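Local coordinates for heme-binding protein A (Haemophilus parasuis 29755, PDB 3TPA), which probably binds glutathione as an extracytoplasmic solute-binding protein that serves its uptake, at residues Y119-F122 and N123-N126; I455-T458 and Q459-A462. The protein carries 1 engineered substitution. All blocks are in the same frame, centred on the assembly; numbering follows the deposited sequence.

Interaction 1: residues Y119-F122 and N123-N126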
ATOM      1  N   TYR A 119      -4.400 -14.563   7.758  1.00 23.64           N
ATOM      2  CA  TYR A 119      -4.826 -13.176   7.868  1.00 20.79           C
ATOM      3  C   TYR A 119      -3.640 -12.251   7.700  1.00 23.11           C
ATOM      4  O   TYR A 119      -3.212 -11.565   8.632  1.00 22.78           O
ATOM      5  CB  TYR A 119      -5.622 -12.980   9.162  1.00 13.05           C
ATOM      6  CG  TYR A 119      -6.757 -13.973   9.162  1.00 16.41           C
ATOM      7  CD1 TYR A 119      -7.900 -13.739   8.404  1.00 17.17           C
ATOM      8  CD2 TYR A 119      -6.666 -15.179   9.866  1.00 16.39           C
ATOM      9  CE1 TYR A 119      -8.939 -14.663   8.351  1.00 19.82           C
ATOM     10  CE2 TYR A 119      -7.699 -16.114   9.813  1.00 23.40           C
ATOM     11  CZ  TYR A 119      -8.835 -15.844   9.056  1.00 20.94           C
ATOM     12  OH  TYR A 119      -9.871 -16.752   8.994  1.00 22.55           O
ATOM     13  N   PHE A 120      -3.119 -12.263   6.474  1.00 20.42           N
ATOM     14  CA  PHE A 120      -1.912 -11.544   6.128  1.00 24.09           C
ATOM     15  C   PHE A 120      -1.968 -10.091   6.561  1.00 16.70           C
ATOM     16  O   PHE A 120      -1.012  -9.569   7.088  1.00 20.50           O
ATOM     17  CB  PHE A 120      -1.674 -11.567   4.612  1.00 30.65           C
ATOM     18  CG  PHE A 120      -1.367 -12.921   4.061  1.00 39.04           C
ATOM     19  CD1 PHE A 120      -0.138 -13.518   4.303  1.00 40.64           C
ATOM     20  CD2 PHE A 120      -2.302 -13.594   3.286  1.00 38.81           C
ATOM     21  CE1 PHE A 120       0.145 -14.769   3.795  1.00 39.97           C
ATOM     22  CE2 PHE A 120      -2.020 -14.837   2.768  1.00 37.83           C
ATOM     23  CZ  PHE A 120      -0.795 -15.427   3.024  1.00 40.84           C
ATOM     24  N   TYR A 121      -3.073  -9.417   6.282  1.00 17.24           N
ATOM     25  CA  TYR A 121      -3.128  -7.984   6.526  1.00 16.98           C
ATOM     26  C   TYR A 121      -3.351  -7.691   8.008  1.00 21.64           C
ATOM     27  O   TYR A 121      -2.743  -6.780   8.574  1.00 17.77           O
ATOM     28  CB  TYR A 121      -4.173  -7.309   5.627  1.00 21.92           C
ATOM     29  CG  TYR A 121      -3.597  -6.784   4.329  1.00 22.25           C
ATOM     30  CD1 TYR A 121      -3.549  -7.574   3.196  1.00 22.21           C
ATOM     31  CD2 TYR A 121      -3.101  -5.495   4.243  1.00 24.31           C
ATOM     32  CE1 TYR A 121      -3.019  -7.097   2.017  1.00 26.46           C
ATOM     33  CE2 TYR A 121      -2.564  -5.006   3.059  1.00 24.76           C
ATOM     34  CZ  TYR A 121      -2.527  -5.815   1.951  1.00 30.19           C
ATOM     35  OH  TYR A 121      -1.992  -5.336   0.768  1.00 35.38           O
ATOM     36  N   PHE A 122      -4.208  -8.477   8.652  1.00 18.86           N
ATOM     37  CA  PHE A 122      -4.393  -8.321  10.092  1.00 16.98           C
ATOM     38  C   PHE A 122      -3.026  -8.264  10.796  1.00 24.26           C
ATOM     39  O   PHE A 122      -2.788  -7.414  11.662  1.00 17.66           O
ATOM     40  CB  PHE A 122      -5.242  -9.475  10.633  1.00 25.38           C
ATOM     41  CG  PHE A 122      -5.714  -9.279  12.051  1.00 24.21           C
ATOM     42  CD1 PHE A 122      -6.861  -8.541  12.322  1.00 25.30           C
ATOM     43  CD2 PHE A 122      -5.030  -9.847  13.108  1.00 22.92           C
ATOM     44  CE1 PHE A 122      -7.302  -8.365  13.634  1.00 22.05           C
ATOM     45  CE2 PHE A 122      -5.470  -9.670  14.434  1.00 19.79           C
ATOM     46  CZ  PHE A 122      -6.602  -8.931  14.688  1.00 19.79           C
ATOM     47  N   ASN A 123      -2.125  -9.166  10.400  1.00 19.10           N
ATOM     48  CA  ASN A 123      -0.781  -9.236  10.987  1.00 18.86           C
ATOM     49  C   ASN A 123       0.167  -8.152  10.473  1.00 22.66           C
ATOM     50  O   ASN A 123       0.924  -7.564  11.242  1.00 18.82           O
ATOM     51  CB  ASN A 123      -0.166 -10.627  10.762  1.00 16.18           C
ATOM     52  CG  ASN A 123      -0.820 -11.682  11.630  1.00 23.42           C
ATOM     53  OD1 ASN A 123      -0.538 -11.782  12.824  1.00 26.77           O
ATOM     54  ND2 ASN A 123      -1.716 -12.457  11.042  1.00 22.74           N
ATOM     55  N   TRP A 124       0.116  -7.879   9.175  1.00 26.13           N
ATOM     56  CA  TRP A 124       0.970  -6.838   8.605  1.00 28.31           C
ATOM     57  C   TRP A 124       0.711  -5.477   9.251  1.00 26.39           C
ATOM     58  O   TRP A 124       1.641  -4.697   9.432  1.00 24.05           O
ATOM     59  CB  TRP A 124       0.810  -6.759   7.091  1.00 31.52           C
ATOM     60  CG  TRP A 124       1.383  -7.946   6.367  1.00 47.24           C
ATOM     61  CD1 TRP A 124       2.405  -8.752   6.794  1.00 52.75           C
ATOM     62  CD2 TRP A 124       0.949  -8.483   5.111  1.00 54.15           C
ATOM     63  NE1 TRP A 124       2.646  -9.741   5.871  1.00 56.63           N
ATOM     64  CE2 TRP A 124       1.764  -9.602   4.829  1.00 54.75           C
ATOM     65  CE3 TRP A 124      -0.043  -8.122   4.190  1.00 55.40           C
ATOM     66  CZ2 TRP A 124       1.619 -10.357   3.674  1.00 47.70           C
ATOM     67  CZ3 TRP A 124      -0.186  -8.877   3.045  1.00 52.91           C
ATOM     68  CH2 TRP A 124       0.641  -9.981   2.795  1.00 52.38           C
ATOM     69  N   MET A 125      -0.550  -5.203   9.589  1.00 19.06           N
ATOM     70  CA  MET A 125      -0.937  -3.946  10.231  1.00 21.34           C
ATOM     71  C   MET A 125      -0.865  -4.005  11.767  1.00 24.98           C
ATOM     72  O   MET A 125      -1.340  -3.104  12.465  1.00 26.08           O
ATOM     73  CB  MET A 125      -2.340  -3.521   9.777  1.00 18.98           C
ATOM     74  CG  MET A 125      -2.485  -3.412   8.261  1.00 12.15           C
ATOM     75  SD  MET A 125      -1.178  -2.432   7.482  1.00 22.99           S
ATOM     76  CE  MET A 125      -1.481  -0.818   8.199  1.00 25.53           C
ATOM     77  N   ASN A 126      -0.280  -5.080  12.279  1.00 23.82           N
ATOM     78  CA  ASN A 126       0.012  -5.213  13.702  1.00 25.94           C
ATOM     79  C   ASN A 126      -1.203  -5.162  14.605  1.00 24.62           C
ATOM     80  O   ASN A 126      -1.105  -4.752  15.752  1.00 26.51           O
ATOM     81  CB  ASN A 126       1.027  -4.160  14.148  1.00 28.15           C
ATOM     82  CG  ASN A 126       2.219  -4.072  13.223  1.00 42.70           C
ATOM     83  OD1 ASN A 126       2.990  -5.026  13.080  1.00 40.16           O
ATOM     84  ND2 ASN A 126       2.381  -2.916  12.587  1.00 49.27           N
TER

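Interaction 2: residues I455-T458 and Q459-A462. Engineered in segment 455-458: Ile455 (natural residue Thr).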
ATOM      1  N   ILE A 455      -1.138  11.242  18.857  1.00 21.47           N
ATOM      2  CA  ILE A 455      -1.848  12.517  18.811  1.00 27.50           C
ATOM      3  C   ILE A 455      -2.839  12.470  17.660  1.00 22.66           C
ATOM      4  O   ILE A 455      -2.497  11.999  16.585  1.00 18.07           O
ATOM      5  CB  ILE A 455      -0.900  13.684  18.517  1.00 26.70           C
ATOM      6  CG1 ILE A 455       0.267  13.686  19.486  1.00 23.36           C
ATOM      7  CG2 ILE A 455      -1.643  14.999  18.561  1.00 25.01           C
ATOM      8  CD1 ILE A 455      -0.127  13.423  20.872  1.00 38.42           C
ATOM      9  N   GLN A 456      -4.046  12.984  17.884  1.00 19.81           N
ATOM     10  CA  GLN A 456      -5.126  12.915  16.899  1.00 23.39           C
ATOM     11  C   GLN A 456      -5.070  14.021  15.852  1.00 28.18           C
ATOM     12  O   GLN A 456      -5.264  13.774  14.660  1.00 22.33           O
ATOM     13  CB  GLN A 456      -6.483  13.022  17.601  1.00 24.54           C
ATOM     14  CG  GLN A 456      -6.924  11.749  18.272  1.00 36.12           C
ATOM     15  CD  GLN A 456      -7.312  10.703  17.266  1.00 43.81           C
ATOM     16  OE1 GLN A 456      -8.116  10.957  16.366  1.00 55.63           O
ATOM     17  NE2 GLN A 456      -6.732   9.522  17.394  1.00 38.57           N
ATOM     18  N   ASP A 457      -4.849  15.245  16.315  1.00 20.18           N
ATOM     19  CA  ASP A 457      -4.986  16.423  15.480  1.00 19.45           C
ATOM     20  C   ASP A 457      -4.059  16.389  14.273  1.00 21.05           C
ATOM     21  O   ASP A 457      -2.851  16.211  14.409  1.00 19.80           O
ATOM     22  CB  ASP A 457      -4.729  17.683  16.299  1.00 26.29           C
ATOM     23  CG  ASP A 457      -4.929  18.940  15.495  1.00 24.38           C
ATOM     24  OD1 ASP A 457      -6.074  19.164  15.064  1.00 25.80           O
ATOM     25  OD2 ASP A 457      -3.956  19.702  15.309  1.00 26.84           O
ATOM     26  N   THR A 458      -4.631  16.574  13.086  1.00 21.76           N
ATOM     27  CA  THR A 458      -3.881  16.394  11.840  1.00 19.23           C
ATOM     28  C   THR A 458      -2.709  17.353  11.690  1.00 21.68           C
ATOM     29  O   THR A 458      -1.588  16.924  11.439  1.00 23.41           O
ATOM     30  CB  THR A 458      -4.781  16.530  10.612  1.00 23.88           C
ATOM     31  OG1 THR A 458      -5.837  15.569  10.696  1.00 28.54           O
ATOM     32  CG2 THR A 458      -3.967  16.277   9.341  1.00 26.68           C
ATOM     33  N   GLN A 459      -2.959  18.648  11.838  1.00 20.67           N
ATOM     34  CA  GLN A 459      -1.876  19.619  11.679  1.00 27.46           C
ATOM     35  C   GLN A 459      -0.811  19.490  12.772  1.00 26.03           C
ATOM     36  O   GLN A 459       0.351  19.808  12.562  1.00 21.44           O
ATOM     37  CB  GLN A 459      -2.409  21.055  11.618  1.00 32.94           C
ATOM     38  CG  GLN A 459      -3.151  21.381  10.331  1.00 47.03           C
ATOM     39  CD  GLN A 459      -2.411  20.913   9.077  1.00 55.29           C
ATOM     40  OE1 GLN A 459      -1.257  21.275   8.842  1.00 60.23           O
ATOM     41  NE2 GLN A 459      -3.083  20.104   8.268  1.00 54.95           N
ATOM     42  N   THR A 460      -1.210  19.042  13.950  1.00 23.01           N
ATOM     43  CA  THR A 460      -0.228  18.878  15.008  1.00 24.78           C
ATOM     44  C   THR A 460       0.700  17.720  14.639  1.00 20.97           C
ATOM     45  O   THR A 460       1.919  17.832  14.803  1.00 17.86           O
ATOM     46  CB  THR A 460      -0.874  18.682  16.413  1.00 22.65           C
ATOM     47  OG1 THR A 460      -1.686  19.820  16.731  1.00 22.62           O
ATOM     48  CG2 THR A 460       0.213  18.543  17.497  1.00 21.57           C
ATOM     49  N   ARG A 461       0.118  16.635  14.113  1.00 20.91           N
ATOM     50  CA  ARG A 461       0.883  15.490  13.598  1.00 15.64           C
ATOM     51  C   ARG A 461       1.844  15.888  12.469  1.00 17.95           C
ATOM     52  O   ARG A 461       3.008  15.473  12.439  1.00 16.81           O
ATOM     53  CB  ARG A 461      -0.051  14.399  13.065  1.00 15.04           C
ATOM     54  CG  ARG A 461      -1.023  13.810  14.070  1.00 22.06           C
ATOM     55  CD  ARG A 461      -1.760  12.615  13.468  1.00 15.62           C
ATOM     56  NE  ARG A 461      -0.868  11.470  13.381  1.00 15.46           N
ATOM     57  CZ  ARG A 461      -0.841  10.591  12.392  1.00 18.49           C
ATOM     58  NH1 ARG A 461      -1.676  10.679  11.363  1.00 15.98           N
ATOM     59  NH2 ARG A 461       0.032   9.600  12.446  1.00 12.54           N
ATOM     60  N   ALA A 462       1.350  16.692  11.534  1.00 20.87           N
ATOM     61  CA  ALA A 462       2.149  17.076  10.380  1.00 17.89           C
ATOM     62  C   ALA A 462       3.429  17.793  10.791  1.00 20.83           C
ATOM     63  O   ALA A 462       4.503  17.518  10.260  1.00 20.28           O
ATOM     64  CB  ALA A 462       1.337  17.928   9.425  1.00 19.64           C
TER
HETATM   65  O   HOH W   1      -5.667  19.849  12.394  1.00 31.97           O

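Interaction 1: residues Y119-F122 and N123-N126
Trp124 meets two aromatic neighbours, each in a different way: Phe120 over a face, Tyr121 at the edge. Its benzo edge points into one face of the Tyr121 ring, giving a T-shaped pair with planes at 75° and centroids 4.9 Å apart; CE3 hangs over the middle of the phenol, while CZ3 comes to 3.5 Å from Tyr121 CE1. The indole spreads one of its own faces over Phe120, whose CB lies 3.5 Å from the centroid of the six-membered ring in a CH-pi contact. The Phe120 ring itself is slid so far aside that the two near-parallel rings barely overlap. With CG beside its own backbone N (chi1 -70°), Trp124 folds back along the helix, which brings the indole over Phe120 O as well. That oxygen also accepts from Trp124 N at 2.9 Å. The setting is a short helix, 120-124, in a solute-binding protein of family 5; Tyr119 is its N-cap, and a Schellman motif closes it, with Asn126 at positive phi as the C-prime residue, Asn126 N bonded to Asn123 O and Leu127 N to Phe122 O. At the helix start, Tyr119 O takes two donors from Asn123: the backbone N at 3.2 Å, in a fairly straight bond, and the amide ND2 at 3.0 Å, which approaches from above the carbonyl plane, 48° out of it. Asn123 thus folds its amide back onto the helix start, and its side chain also touches Pro128 of the next helix. Beyond the cluster, Tyr121 meets the ring of Phe32, and both Phe120 and Trp124 touch Asn27.

Interaction 2: residues I455-T458 and Q459-A462
Asp457 and Thr460 meet through a single carboxylate oxygen that serves two donors. Thr460 OG1 gives its proton to Asp457 OD2 at 2.7 Å, arriving on the anti side and close to the carboxylate plane; Thr460 N reaches the same oxygen at 3.1 Å from well above that plane, along a bent path (137°). The aspartate reaches the helix start because its chi1 is extended (-177°), with CG turned away from the backbone N. Its other oxygen is occupied too: a water donates to Asp457 OD1 and accepts from Gln459 N, at 2.8 and 3.0 Å, so this first-turn amide is satisfied through solvent. The negative carboxylate at the helix N-terminus probably interacts favourably with the helix dipole. Backbone bonds take over next, Arg461 N to Asp457 O at 3.0 Å and Ala462 N to Thr458 O at 2.9 Å. Arg461 sends its aliphatic part back past the turn, CG lying 3.0 Å from Asp457 O and CD 3.3 Å from Ile455 O, while its polar end is spent on others: NH1 in a salt bridge with Asp418, NE on Ala452 O. Ile455, an engineered residue, lays CG2 against the methyl of Thr460, and its carbonyl oxygen accepts from Thr151. An aspartate N-cap bonded to the main-chain N three residues on, here doubled by a threonine hydroxyl, is the classic start of a helix, in this case 458-475.

How the interactions relate
A short helix, complete from start to end, and the opening of a long one are illustrated here, in parts of the chain far apart in sequence. Interaction 1 comes first, on helix 120-124 ahead of strand 131-136 of the antiparallel five-stranded sheet; interaction 2 opens helix 458-475, which runs on to strand 478-491 of the six-stranded mixed sheet. Their centres lie 25 Å apart and their nearest atoms about 11 Å, without touching. Each nevertheless reaches the neighbourhood of the same loop, since Met125 touches Asn416 and Arg461 pairs with Asp418. This places both near the gap between the antiparallel and six-stranded sheet regions, probably close to the ligand cleft expected of a solute-binding protein.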